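Local coordinates for putative diacylglycerol kinase (Bacillus anthracis, PDB 4WRR), which probably phosphorylates diacylglycerol to phosphatidic acid at the expense of ATP, as a member of the magnesium-dependent diacylglycerol kinase family, at residues A[8-13]-A[39-44]; A[53-58]-A[75-80]; A[196-201]-A[210-215]; A[217-222]-A[254-259]. All blocks are in the same frame, centred on the assembly; numbering follows the deposited sequence.

Overall arrangement
Interaction 1 pairs strands 9-13 and 39-44 and closes the loop that carries helix 22-36. Helix 50-58 follows directly, and in interaction 2 it meets helix 71-81 after the chain has passed through strand 64-69. The two contacts touch: F58 packs on L10, H41 and L43. Both belong to the N-terminal catalytic domain. Interactions 3 and 4 lie in the C-terminal domain, their centres about 10 Å apart. Interaction 3 folds 210-215 back on strand 196-200. Interaction 4 joins 217-222, beside the magnesium, to strand 252-257 and closes the loop that holds helix 232-241. These two touch where N214 O meets K256 NZ. The four contacts follow in series; none nest or cross.

Interaction 1. Residues A[8-13]-A[39-44]; sequences KVLLIV and DLHILH
V9 to V13 and L40 to H44 pair in register as parallel strands. The strand axes approach to 4.7 Å and diverge by 21°. Five backbone hydrogen bonds alternate along the ladder. V9 N binds D39 O, and V9 O receives H41 N. L11 repeats the pattern with H41 O and L43 N. V13 N closes it on L43 O at 2.9 Å. A water lies within hydrogen-bonding distance of V9 O and D39 OD1, between the strand starts.

Side chains alternate between two faces. V9, L11, V13, L40, I42 and H44 share one of them. There V9 CG1 lies 3.6 Å from L40 CD1. V9 CG1 stands anti to the backbone N (chi1 178°), which sets it against that leucine branch. L11 and I42 run side by side, with CD2 of L11 4.1 Å from CG2 of I42. V13 CG1 sits over one face of the H44 ring. Helix 22-36 packs on this face through L33 and V30. On the other face L10 CD1 meets L43 CD1 at 3.8 Å, the two side chains crossing at about a right angle. F58 of helix 50-58 packs on both leucines.

Strand 39-44 continues the sheet into a second subunit, whose H41 and D39 bond D39 OD1 and H41 NE2 in turn. With helix 22-36, the two strands form a classic beta-alpha-beta unit of the catalytic domain's parallel sheet.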
loop_
_atom_site.group_PDB
_atom_site.type_symbol
_atom_site.label_atom_id
_atom_site.label_comp_id
_atom_site.label_asym_id
_atom_site.label_seq_id
_atom_site.Cartn_x
_atom_site.Cartn_y
_atom_site.Cartn_z
ATOM N N LYS A 8 7.328 4.190 -10.896
ATOM C CA LYS A 8 6.081 4.728 -10.365
ATOM C C LYS A 8 6.176 6.218 -10.145
ATOM O O LYS A 8 7.169 6.711 -9.637
ATOM C CB LYS A 8 5.745 4.079 -9.040
ATOM C CG LYS A 8 5.724 2.567 -9.097
ATOM C CD LYS A 8 5.134 1.943 -7.825
ATOM C CE LYS A 8 4.981 0.445 -8.039
ATOM N NZ LYS A 8 4.286 -0.165 -6.896
ATOM N N VAL A 9 5.114 6.931 -10.476
ATOM C CA VAL A 9 5.103 8.361 -10.417
ATOM C C VAL A 9 3.898 8.810 -9.652
ATOM O O VAL A 9 2.819 8.243 -9.819
ATOM C CB VAL A 9 5.064 8.950 -11.822
ATOM C CG1 VAL A 9 5.012 10.498 -11.818
ATOM C CG2 VAL A 9 6.263 8.511 -12.601
ATOM N N LEU A 10 4.072 9.831 -8.822
ATOM C CA LEU A 10 2.992 10.556 -8.174
ATOM C C LEU A 10 2.926 11.967 -8.697
ATOM O O LEU A 10 3.934 12.649 -8.749
ATOM C CB LEU A 10 3.252 10.637 -6.686
ATOM C CG LEU A 10 2.307 11.518 -5.887
ATOM C CD1 LEU A 10 0.932 10.867 -5.811
ATOM C CD2 LEU A 10 2.810 11.662 -4.475
ATOM N N LEU A 11 1.747 12.415 -9.063
ATOM C CA LEU A 11 1.467 13.796 -9.390
ATOM C C LEU A 11 0.562 14.406 -8.330
ATOM O O LEU A 11 -0.572 13.927 -8.109
ATOM C CB LEU A 11 0.763 13.884 -10.743
ATOM C CG LEU A 11 0.173 15.239 -11.156
ATOM C CD1 LEU A 11 1.293 16.249 -11.320
ATOM C CD2 LEU A 11 -0.566 15.112 -12.477
ATOM N N ILE A 12 1.074 15.435 -7.648
ATOM C CA ILE A 12 0.331 16.193 -6.656
ATOM C C ILE A 12 -0.228 17.428 -7.302
ATOM O O ILE A 12 0.529 18.255 -7.869
ATOM C CB ILE A 12 1.224 16.606 -5.476
ATOM C CG1 ILE A 12 1.730 15.348 -4.748
ATOM C CG2 ILE A 12 0.449 17.500 -4.528
ATOM C CD1 ILE A 12 2.808 15.630 -3.717
ATOM N N VAL A 13 -1.551 17.570 -7.263
ATOM C CA VAL A 13 -2.229 18.671 -7.915
ATOM C C VAL A 13 -2.789 19.570 -6.859
ATOM O O VAL A 13 -3.595 19.128 -6.045
ATOM C CB VAL A 13 -3.388 18.154 -8.791
ATOM C CG1 VAL A 13 -4.248 19.299 -9.259
ATOM C CG2 VAL A 13 -2.857 17.398 -9.993
ATOM N N ASP A 39 2.517 3.936 -14.836
ATOM C CA ASP A 39 2.037 3.828 -13.462
ATOM C C ASP A 39 2.059 5.207 -12.831
ATOM O O ASP A 39 3.108 5.640 -12.276
ATOM C CB ASP A 39 2.889 2.790 -12.665
ATOM C CG ASP A 39 2.340 2.497 -11.268
ATOM O OD1 ASP A 39 1.673 3.375 -10.643
ATOM O OD2 ASP A 39 2.598 1.379 -10.748
ATOM N N LEU A 40 0.920 5.888 -12.886
ATOM C CA LEU A 40 0.799 7.286 -12.494
ATOM C C LEU A 40 -0.347 7.477 -11.498
ATOM O O LEU A 40 -1.483 7.096 -11.762
ATOM C CB LEU A 40 0.558 8.148 -13.735
ATOM C CG LEU A 40 0.374 9.632 -13.472
ATOM C CD1 LEU A 40 1.618 10.286 -12.908
ATOM C CD2 LEU A 40 -0.054 10.316 -14.755
ATOM N N HIS A 41 -0.040 8.064 -10.337
ATOM C CA HIS A 41 -1.025 8.247 -9.299
ATOM C C HIS A 41 -1.171 9.744 -9.163
ATOM O O HIS A 41 -0.182 10.445 -9.030
ATOM C CB HIS A 41 -0.545 7.661 -8.024
ATOM C CG HIS A 41 -1.604 7.500 -6.991
ATOM N ND1 HIS A 41 -1.439 6.683 -5.910
ATOM C CD2 HIS A 41 -2.866 7.980 -6.903
ATOM C CE1 HIS A 41 -2.568 6.619 -5.216
ATOM N NE2 HIS A 41 -3.441 7.425 -5.782
ATOM N N ILE A 42 -2.407 10.221 -9.197
ATOM C CA ILE A 42 -2.736 11.636 -9.133
ATOM C C ILE A 42 -3.570 11.937 -7.904
ATOM O O ILE A 42 -4.644 11.381 -7.716
ATOM C CB ILE A 42 -3.533 12.045 -10.389
ATOM C CG1 ILE A 42 -2.771 11.655 -11.620
ATOM C CG2 ILE A 42 -3.772 13.540 -10.393
ATOM C CD1 ILE A 42 -3.579 11.811 -12.880
ATOM N N LEU A 43 -3.072 12.810 -7.064
ATOM C CA LEU A 43 -3.750 13.204 -5.828
ATOM C C LEU A 43 -3.935 14.699 -5.794
ATOM O O LEU A 43 -2.953 15.433 -5.933
ATOM C CB LEU A 43 -2.880 12.849 -4.592
ATOM C CG LEU A 43 -2.690 11.375 -4.253
ATOM C CD1 LEU A 43 -1.740 11.246 -3.089
ATOM C CD2 LEU A 43 -4.023 10.704 -3.920
ATOM N N HIS A 44 -5.143 15.154 -5.509
ATOM C CA HIS A 44 -5.356 16.578 -5.310
ATOM C C HIS A 44 -5.146 16.923 -3.838
ATOM O O HIS A 44 -5.586 16.182 -2.940
ATOM C CB HIS A 44 -6.770 16.979 -5.663
ATOM C CG HIS A 44 -7.183 16.626 -7.055
ATOM N ND1 HIS A 44 -8.357 17.093 -7.607
ATOM C CD2 HIS A 44 -6.628 15.819 -7.982
ATOM C CE1 HIS A 44 -8.484 16.621 -8.832
ATOM N NE2 HIS A 44 -7.420 15.889 -9.102
HETATM O O HOH W 1 2.348 5.551 -8.951
#

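Interaction 2. Residues A[53-58]-A[75-80]; sequences KYCQEF and FECTNG
C55 and C77 meet by their sulfur atoms, with C55 SG 3.6 Å from C77 SG. They are not joined by a disulfide. Both sulfurs are anti to their own carbonyl carbon (chi1 -70° for C55). C55 directs its CB at the other helix. C77 starts out alongside the interface, and its CB also comes within 3.8 Å of C55 SG.

The second meeting place lies at G80. C55 CB is 4.2 Å from G80 CA. The glycine has no side chain to hold the backbones apart, and its CA comes within 5.4 Å of C55 CA.

Q56 reaches across beside this glycine. Its chain is extended beyond CG, and this carries the amide across to G80 O. NE2 donates to G80 O at 3.3 Å, with an N-H...O angle of 157°; the bond is weak. CG of Q56 also rests 3.3 Å from G80 O, so the carbonyl oxygen meets both the amide nitrogen and the aliphatic part of the chain. The other end of the amide is held more firmly from outside. OE1 accepts from the backbone N of E85 of the third subunit, which fixes the turn of the amide.

The axes of segments 53-58 and 75-80 pass at 8.2 Å, inclined by 37°. On the side toward strand 9-13, C55 packs on I12. The chemistry is thus mainly close apolar packing of sulfur and glycine. Its one polar link is weak, and the glutamine that makes it also reaches a subunit interface.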
loop_
_atom_site.group_PDB
_atom_site.type_symbol
_atom_site.label_atom_id
_atom_site.label_comp_id
_atom_site.label_asym_id
_atom_site.label_seq_id
_atom_site.Cartn_x
_atom_site.Cartn_y
_atom_site.Cartn_z
ATOM N N LYS A 53 2.158 16.046 3.569
ATOM C CA LYS A 53 1.734 14.722 3.960
ATOM C C LYS A 53 1.839 13.710 2.827
ATOM O O LYS A 53 2.334 12.625 3.026
ATOM C CB LYS A 53 0.308 14.757 4.452
ATOM C CG LYS A 53 0.208 15.478 5.770
ATOM C CD LYS A 53 -1.229 15.646 6.193
ATOM C CE LYS A 53 -1.240 16.262 7.573
ATOM N NZ LYS A 53 -2.643 16.597 7.944
ATOM N N TYR A 54 1.409 14.094 1.617
ATOM C CA TYR A 54 1.511 13.186 0.464
ATOM C C TYR A 54 2.970 12.819 0.181
ATOM O O TYR A 54 3.309 11.632 0.025
ATOM C CB TYR A 54 0.877 13.776 -0.790
ATOM C CG TYR A 54 -0.604 14.137 -0.703
ATOM C CD1 TYR A 54 -1.431 13.598 0.263
ATOM C CD2 TYR A 54 -1.168 15.000 -1.635
ATOM C CE1 TYR A 54 -2.809 13.903 0.311
ATOM C CE2 TYR A 54 -2.517 15.328 -1.595
ATOM C CZ TYR A 54 -3.343 14.794 -0.614
ATOM O OH TYR A 54 -4.678 15.161 -0.582
ATOM N N CYS A 55 3.851 13.816 0.164
ATOM C CA CYS A 55 5.276 13.523 0.011
ATOM C C CYS A 55 5.761 12.526 1.056
ATOM O O CYS A 55 6.456 11.583 0.706
ATOM C CB CYS A 55 6.117 14.803 0.056
ATOM S SG CYS A 55 5.879 15.832 -1.424
ATOM N N GLN A 56 5.383 12.716 2.325
ATOM C CA GLN A 56 5.904 11.854 3.405
ATOM C C GLN A 56 5.322 10.468 3.321
ATOM O O GLN A 56 6.018 9.505 3.540
ATOM C CB GLN A 56 5.695 12.477 4.787
ATOM C CG GLN A 56 6.502 13.768 4.879
ATOM C CD GLN A 56 6.409 14.536 6.174
ATOM O OE1 GLN A 56 5.446 14.450 6.919
ATOM N NE2 GLN A 56 7.409 15.331 6.417
ATOM N N GLU A 57 4.052 10.356 2.946
ATOM C CA GLU A 57 3.467 9.028 2.727
ATOM C C GLU A 57 4.046 8.289 1.522
ATOM O O GLU A 57 4.306 7.110 1.600
ATOM C CB GLU A 57 1.946 9.121 2.605
ATOM C CG GLU A 57 1.341 7.745 2.325
ATOM C CD GLU A 57 -0.184 7.717 2.272
ATOM O OE1 GLU A 57 -0.834 8.687 2.728
ATOM O OE2 GLU A 57 -0.713 6.684 1.795
ATOM N N PHE A 58 4.253 8.975 0.400
ATOM C CA PHE A 58 4.649 8.305 -0.851
ATOM C C PHE A 58 6.140 8.243 -1.113
ATOM O O PHE A 58 6.556 7.601 -2.065
ATOM C CB PHE A 58 3.911 8.928 -2.035
ATOM C CG PHE A 58 2.483 8.523 -2.109
ATOM C CD1 PHE A 58 1.541 9.119 -1.307
ATOM C CD2 PHE A 58 2.097 7.446 -2.895
ATOM C CE1 PHE A 58 0.207 8.712 -1.353
ATOM C CE2 PHE A 58 0.774 6.986 -2.919
ATOM C CZ PHE A 58 -0.174 7.628 -2.144
ATOM N N PHE A 75 7.269 24.545 -1.767
ATOM C CA PHE A 75 7.806 24.563 -0.428
ATOM C C PHE A 75 7.258 23.432 0.487
ATOM O O PHE A 75 8.000 22.861 1.298
ATOM C CB PHE A 75 7.475 25.885 0.189
ATOM C CG PHE A 75 8.139 26.144 1.500
ATOM C CD1 PHE A 75 9.517 26.079 1.615
ATOM C CD2 PHE A 75 7.380 26.545 2.599
ATOM C CE1 PHE A 75 10.144 26.395 2.797
ATOM C CE2 PHE A 75 7.994 26.819 3.811
ATOM C CZ PHE A 75 9.382 26.753 3.905
ATOM N N GLU A 76 5.957 23.180 0.420
ATOM C CA GLU A 76 5.395 22.042 1.152
ATOM C C GLU A 76 6.110 20.749 0.767
ATOM O O GLU A 76 6.394 19.937 1.618
ATOM C CB GLU A 76 3.904 21.910 0.883
ATOM C CG GLU A 76 3.032 22.923 1.618
ATOM C CD GLU A 76 1.588 22.462 1.679
ATOM O OE1 GLU A 76 1.343 21.239 1.750
ATOM O OE2 GLU A 76 0.683 23.306 1.705
ATOM N N CYS A 77 6.389 20.556 -0.518
ATOM C CA CYS A 77 7.121 19.379 -0.939
ATOM C C CYS A 77 8.566 19.368 -0.435
ATOM O O CYS A 77 9.100 18.309 -0.096
ATOM C CB CYS A 77 7.093 19.231 -2.447
ATOM S SG CYS A 77 5.426 19.011 -3.117
ATOM N N THR A 78 9.195 20.529 -0.423
ATOM C CA THR A 78 10.536 20.678 0.082
ATOM C C THR A 78 10.566 20.249 1.549
ATOM O O THR A 78 11.384 19.462 1.907
ATOM C CB THR A 78 11.035 22.135 -0.057
ATOM O OG1 THR A 78 11.101 22.493 -1.421
ATOM C CG2 THR A 78 12.432 22.242 0.490
ATOM N N ASN A 79 9.646 20.750 2.363
ATOM C CA ASN A 79 9.552 20.352 3.747
ATOM C C ASN A 79 9.110 18.917 3.985
ATOM O O ASN A 79 9.492 18.321 4.975
ATOM C CB ASN A 79 8.590 21.233 4.489
ATOM C CG ASN A 79 9.188 22.552 4.831
ATOM O OD1 ASN A 79 10.383 22.643 5.115
ATOM N ND2 ASN A 79 8.374 23.598 4.776
ATOM N N GLY A 80 8.360 18.362 3.043
ATOM C CA GLY A 80 7.964 17.003 3.143
ATOM C C GLY A 80 9.119 16.062 2.930
ATOM O O GLY A 80 9.313 15.153 3.726
#

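Interaction 3. Residues A[196-201]-A[210-215]; sequences LVMVGN and SFIPNV
M198 and F211 cross at about a right angle. The ring tip of F211 enters a recess formed by the side chains of L196 and M198. F211 CZ lies 3.9 Å from M198 CE, and CE1 is 4.3 Å from L196 CD2. Both methyl groups approach the ring obliquely. The methionine is bent at chi2 and chi3 (-79° and -63°). The bend folds its CE back beside the ring, and CG is also near F211 CZ.

The next bump is I212. Its CD1 fits the low ground that G200 leaves in the strand. It stands 3.8 Å from M198 CB and 4.0 Å from G200 CA. G200 has no side chain, and CD1 occupies the space beside its CA. CG1 of I212 is anti to the carbonyl carbon (chi1 -55°), and the extended chain then points CD1 into the recess.

V215 fills the far end. Its CG1 rests 3.5 Å from N201 O and also approaches G200 O. Within 210-215, S210 OG donates to I212 O at 3.0 Å, in the carbonyl plane, and ties the turn together.

L167 of helix 162-169 packs on F211, and D223 and F225 of strand 222-228 pack on I212. No hydrogen bond joins the two segments. The contact is mainly apolar, with V215 resting on the N201 carbonyl; shape and burial hold 210-215 against the strand, just ahead of the magnesium-binding residues.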
loop_
_atom_site.group_PDB
_atom_site.type_symbol
_atom_site.label_atom_id
_atom_site.label_comp_id
_atom_site.label_asym_id
_atom_site.label_seq_id
_atom_site.Cartn_x
_atom_site.Cartn_y
_atom_site.Cartn_z
ATOM N N LEU A 196 19.011 44.780 5.109
ATOM C CA LEU A 196 18.599 43.505 4.501
ATOM C C LEU A 196 19.713 42.461 4.660
ATOM O O LEU A 196 20.874 42.750 4.373
ATOM C CB LEU A 196 18.284 43.698 3.006
ATOM C CG LEU A 196 17.959 42.461 2.187
ATOM C CD1 LEU A 196 16.566 41.981 2.525
ATOM C CD2 LEU A 196 18.036 42.752 0.706
ATOM N N VAL A 197 19.349 41.258 5.077
ATOM C CA VAL A 197 20.277 40.152 5.080
ATOM C C VAL A 197 19.637 38.944 4.420
ATOM O O VAL A 197 18.558 38.532 4.818
ATOM C CB VAL A 197 20.680 39.774 6.504
ATOM C CG1 VAL A 197 21.632 38.587 6.496
ATOM C CG2 VAL A 197 21.322 40.950 7.224
ATOM N N MET A 198 20.293 38.411 3.392
ATOM C CA MET A 198 19.797 37.310 2.620
ATOM C C MET A 198 20.816 36.215 2.614
ATOM O O MET A 198 22.012 36.470 2.602
ATOM C CB MET A 198 19.594 37.713 1.149
ATOM C CG MET A 198 18.636 38.867 0.900
ATOM S SD MET A 198 16.947 38.324 0.987
ATOM C CE MET A 198 16.920 37.173 -0.390
ATOM N N VAL A 199 20.320 34.980 2.551
ATOM C CA VAL A 199 21.115 33.821 2.177
ATOM C C VAL A 199 20.401 33.164 1.023
ATOM O O VAL A 199 19.251 32.744 1.164
ATOM C CB VAL A 199 21.240 32.834 3.350
ATOM C CG1 VAL A 199 22.046 31.623 2.945
ATOM C CG2 VAL A 199 21.915 33.537 4.506
ATOM N N GLY A 200 21.060 33.089 -0.121
ATOM C CA GLY A 200 20.451 32.614 -1.347
ATOM C C GLY A 200 20.988 31.271 -1.826
ATOM O O GLY A 200 22.211 31.000 -1.759
ATOM N N ASN A 201 20.064 30.447 -2.303
ATOM C CA ASN A 201 20.324 29.175 -2.956
ATOM C C ASN A 201 19.694 29.077 -4.363
ATOM O O ASN A 201 20.245 28.416 -5.236
ATOM C CB ASN A 201 19.747 28.056 -2.105
ATOM C CG ASN A 201 20.210 26.690 -2.562
ATOM O OD1 ASN A 201 21.415 26.417 -2.572
ATOM N ND2 ASN A 201 19.257 25.833 -2.994
ATOM N N SER A 210 18.334 36.108 -9.851
ATOM C CA SER A 210 18.648 36.495 -8.488
ATOM C C SER A 210 19.396 37.820 -8.458
ATOM O O SER A 210 20.360 37.990 -9.186
ATOM C CB SER A 210 19.525 35.421 -7.841
ATOM O OG SER A 210 19.989 35.834 -6.543
ATOM N N PHE A 211 18.939 38.744 -7.629
ATOM C CA PHE A 211 19.649 39.979 -7.407
ATOM C C PHE A 211 20.952 39.754 -6.600
ATOM O O PHE A 211 21.811 40.618 -6.561
ATOM C CB PHE A 211 18.743 41.035 -6.768
ATOM C CG PHE A 211 18.273 40.709 -5.377
ATOM C CD1 PHE A 211 19.076 40.926 -4.285
ATOM C CD2 PHE A 211 16.989 40.256 -5.166
ATOM C CE1 PHE A 211 18.624 40.694 -3.003
ATOM C CE2 PHE A 211 16.529 39.998 -3.891
ATOM C CZ PHE A 211 17.351 40.233 -2.796
ATOM N N ILE A 212 21.083 38.586 -5.968
ATOM C CA ILE A 212 22.344 38.131 -5.398
ATOM C C ILE A 212 23.167 37.563 -6.554
ATOM O O ILE A 212 22.764 36.615 -7.171
ATOM C CB ILE A 212 22.117 37.047 -4.329
ATOM C CG1 ILE A 212 21.155 37.550 -3.244
ATOM C CG2 ILE A 212 23.448 36.638 -3.708
ATOM C CD1 ILE A 212 20.773 36.492 -2.212
ATOM N N PRO A 213 24.351 38.138 -6.846
ATOM C CA PRO A 213 25.015 37.697 -8.074
ATOM C C PRO A 213 25.606 36.305 -8.039
ATOM O O PRO A 213 26.125 35.886 -7.009
ATOM C CB PRO A 213 26.153 38.736 -8.275
ATOM C CG PRO A 213 25.812 39.866 -7.383
ATOM C CD PRO A 213 25.035 39.283 -6.233
ATOM N N ASN A 214 25.511 35.625 -9.174
ATOM C CA ASN A 214 26.175 34.361 -9.431
ATOM C C ASN A 214 25.829 33.228 -8.480
ATOM O O ASN A 214 26.700 32.421 -8.123
ATOM C CB ASN A 214 27.699 34.589 -9.460
ATOM C CG ASN A 214 28.097 35.684 -10.480
ATOM O OD1 ASN A 214 28.580 36.729 -10.102
ATOM N ND2 ASN A 214 27.844 35.434 -11.751
ATOM N N VAL A 215 24.572 33.192 -8.050
ATOM C CA VAL A 215 24.040 32.086 -7.277
ATOM C C VAL A 215 23.825 30.844 -8.148
ATOM O O VAL A 215 23.384 30.953 -9.288
ATOM C CB VAL A 215 22.776 32.486 -6.579
ATOM C CG1 VAL A 215 22.203 31.295 -5.815
ATOM C CG2 VAL A 215 23.060 33.634 -5.653
#

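Interaction 4. Residues A[217-222]-A[254-259]; sequences CDDGTL and HVKAKS. With MG (magnesium ion), chain E.
The magnesium site of the C-terminal domain takes two of its protein ligands from D219 and T221; K256 of strand 252-257 packs on both, and K258, just after that strand, on T221. D219 OD1 binds the magnesium at 2.4 Å, and T221 O binds it at 2.2 Å. Three waters and the backbone oxygen of K216 complete six ligands. One water donates to D219 OD2, so the carboxylate grips the site directly and through water. A weak bond from T221 N also reaches D219 OD1.

Past the site, the loop runs into strand 222-228 of the antiparallel sheet in this NAD kinase-like C-terminal domain. L222 and A257 form an antiparallel hydrogen-bonded pair. L222 N donates to A257 O from above the carbonyl plane, and A257 N returns a 2.9 Å bond to L222 O.

K256 crosses D219 at about a right angle, with CE 3.6 Å from D219 OD2. Its chain bends at the end (chi4 40°), and NZ makes a salt bridge with D223 and a hydrogen bond with N214 O. K258 stays extended along the other flank, where its CE lies 3.9 Å from T221 CG2 and its CD 3.8 Å from G220 O.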
loop_
_atom_site.group_PDB
_atom_site.type_symbol
_atom_site.label_atom_id
_atom_site.label_comp_id
_atom_site.label_asym_id
_atom_site.label_seq_id
_atom_site.Cartn_x
_atom_site.Cartn_y
_atom_site.Cartn_z
ATOM N N CYS A 217 22.360 26.742 -7.644
ATOM C CA CYS A 217 21.686 25.854 -6.701
ATOM C C CYS A 217 22.453 24.524 -6.461
ATOM O O CYS A 217 21.993 23.709 -5.714
ATOM C CB CYS A 217 20.256 25.528 -7.180
ATOM S SG CYS A 217 20.242 24.479 -8.668
ATOM N N ASP A 218 23.573 24.298 -7.132
ATOM C CA ASP A 218 24.286 23.004 -7.048
ATOM C C ASP A 218 25.821 23.146 -6.929
ATOM O O ASP A 218 26.551 22.233 -7.296
ATOM C CB ASP A 218 23.948 22.172 -8.288
ATOM C CG ASP A 218 24.187 22.918 -9.598
ATOM O OD1 ASP A 218 24.567 24.125 -9.577
ATOM O OD2 ASP A 218 23.949 22.290 -10.666
ATOM N N ASP A 219 26.311 24.295 -6.486
ATOM C CA ASP A 219 27.757 24.499 -6.383
ATOM C C ASP A 219 28.316 24.217 -4.986
ATOM O O ASP A 219 29.483 24.461 -4.754
ATOM C CB ASP A 219 28.166 25.891 -6.856
ATOM C CG ASP A 219 27.675 26.988 -5.943
ATOM O OD1 ASP A 219 26.850 26.712 -5.024
ATOM O OD2 ASP A 219 28.055 28.152 -6.187
ATOM N N GLY A 220 27.487 23.721 -4.069
ATOM C CA GLY A 220 27.947 23.280 -2.758
ATOM C C GLY A 220 28.228 24.392 -1.757
ATOM O O GLY A 220 28.719 24.100 -0.698
ATOM N N THR A 221 27.927 25.656 -2.087
ATOM C CA THR A 221 27.996 26.760 -1.136
ATOM C C THR A 221 26.771 27.653 -1.224
ATOM O O THR A 221 26.061 27.652 -2.235
ATOM C CB THR A 221 29.213 27.704 -1.363
ATOM O OG1 THR A 221 29.181 28.267 -2.700
ATOM C CG2 THR A 221 30.469 26.994 -1.195
ATOM N N LEU A 222 26.520 28.395 -0.158
ATOM C CA LEU A 222 25.451 29.354 -0.104
ATOM C C LEU A 222 26.013 30.749 -0.251
ATOM O O LEU A 222 27.198 30.948 -0.074
ATOM C CB LEU A 222 24.746 29.252 1.225
ATOM C CG LEU A 222 23.863 28.019 1.366
ATOM C CD1 LEU A 222 23.487 27.859 2.818
ATOM C CD2 LEU A 222 22.605 28.144 0.507
ATOM N N HIS A 254 28.865 40.611 0.107
ATOM C CA HIS A 254 28.455 39.393 -0.537
ATOM C C HIS A 254 29.593 38.400 -0.499
ATOM O O HIS A 254 30.670 38.667 -1.021
ATOM C CB HIS A 254 28.073 39.665 -1.989
ATOM C CG HIS A 254 27.794 38.428 -2.772
ATOM N ND1 HIS A 254 28.144 38.292 -4.091
ATOM C CD2 HIS A 254 27.201 37.268 -2.422
ATOM C CE1 HIS A 254 27.799 37.093 -4.514
ATOM N NE2 HIS A 254 27.229 36.450 -3.516
ATOM N N VAL A 255 29.342 37.240 0.085
ATOM C CA VAL A 255 30.357 36.213 0.170
ATOM C C VAL A 255 29.717 34.846 0.102
ATOM O O VAL A 255 28.547 34.662 0.471
ATOM C CB VAL A 255 31.206 36.391 1.465
ATOM C CG1 VAL A 255 30.407 35.984 2.696
ATOM C CG2 VAL A 255 32.490 35.596 1.377
ATOM N N LYS A 256 30.484 33.885 -0.386
ATOM C CA LYS A 256 30.061 32.483 -0.422
ATOM C C LYS A 256 30.573 31.725 0.824
ATOM O O LYS A 256 31.717 31.895 1.211
ATOM C CB LYS A 256 30.561 31.827 -1.713
ATOM C CG LYS A 256 29.740 32.239 -2.950
ATOM C CD LYS A 256 30.270 31.532 -4.200
ATOM C CE LYS A 256 29.261 31.412 -5.351
ATOM N NZ LYS A 256 28.411 32.621 -5.570
ATOM N N ALA A 257 29.715 30.913 1.432
ATOM C CA ALA A 257 30.080 30.103 2.586
ATOM C C ALA A 257 29.154 28.873 2.759
ATOM O O ALA A 257 28.021 28.891 2.318
ATOM C CB ALA A 257 30.019 30.970 3.821
ATOM N N LYS A 258 29.643 27.844 3.449
ATOM C CA LYS A 258 28.896 26.597 3.682
ATOM C C LYS A 258 28.176 26.487 5.032
ATOM O O LYS A 258 27.129 25.853 5.113
ATOM C CB LYS A 258 29.838 25.407 3.567
ATOM C CG LYS A 258 30.743 25.472 2.354
ATOM C CD LYS A 258 31.363 24.126 2.014
ATOM C CE LYS A 258 32.305 24.272 0.830
ATOM N NZ LYS A 258 32.627 22.950 0.236
ATOM N N SER A 259 28.760 27.060 6.086
ATOM C CA SER A 259 28.213 26.968 7.449
ATOM C C SER A 259 28.074 28.364 7.981
ATOM O O SER A 259 29.066 29.079 8.093
ATOM C CB SER A 259 29.176 26.194 8.377
ATOM O OG SER A 259 28.644 24.927 8.761
HETATM MG MG MG E . 24.930 27.789 -4.169
HETATM O O HOH W 2 26.083 29.614 -5.300
HETATM O O HOH W 3 24.104 25.813 -3.503
HETATM O O HOH W 4 24.098 29.570 -3.150
#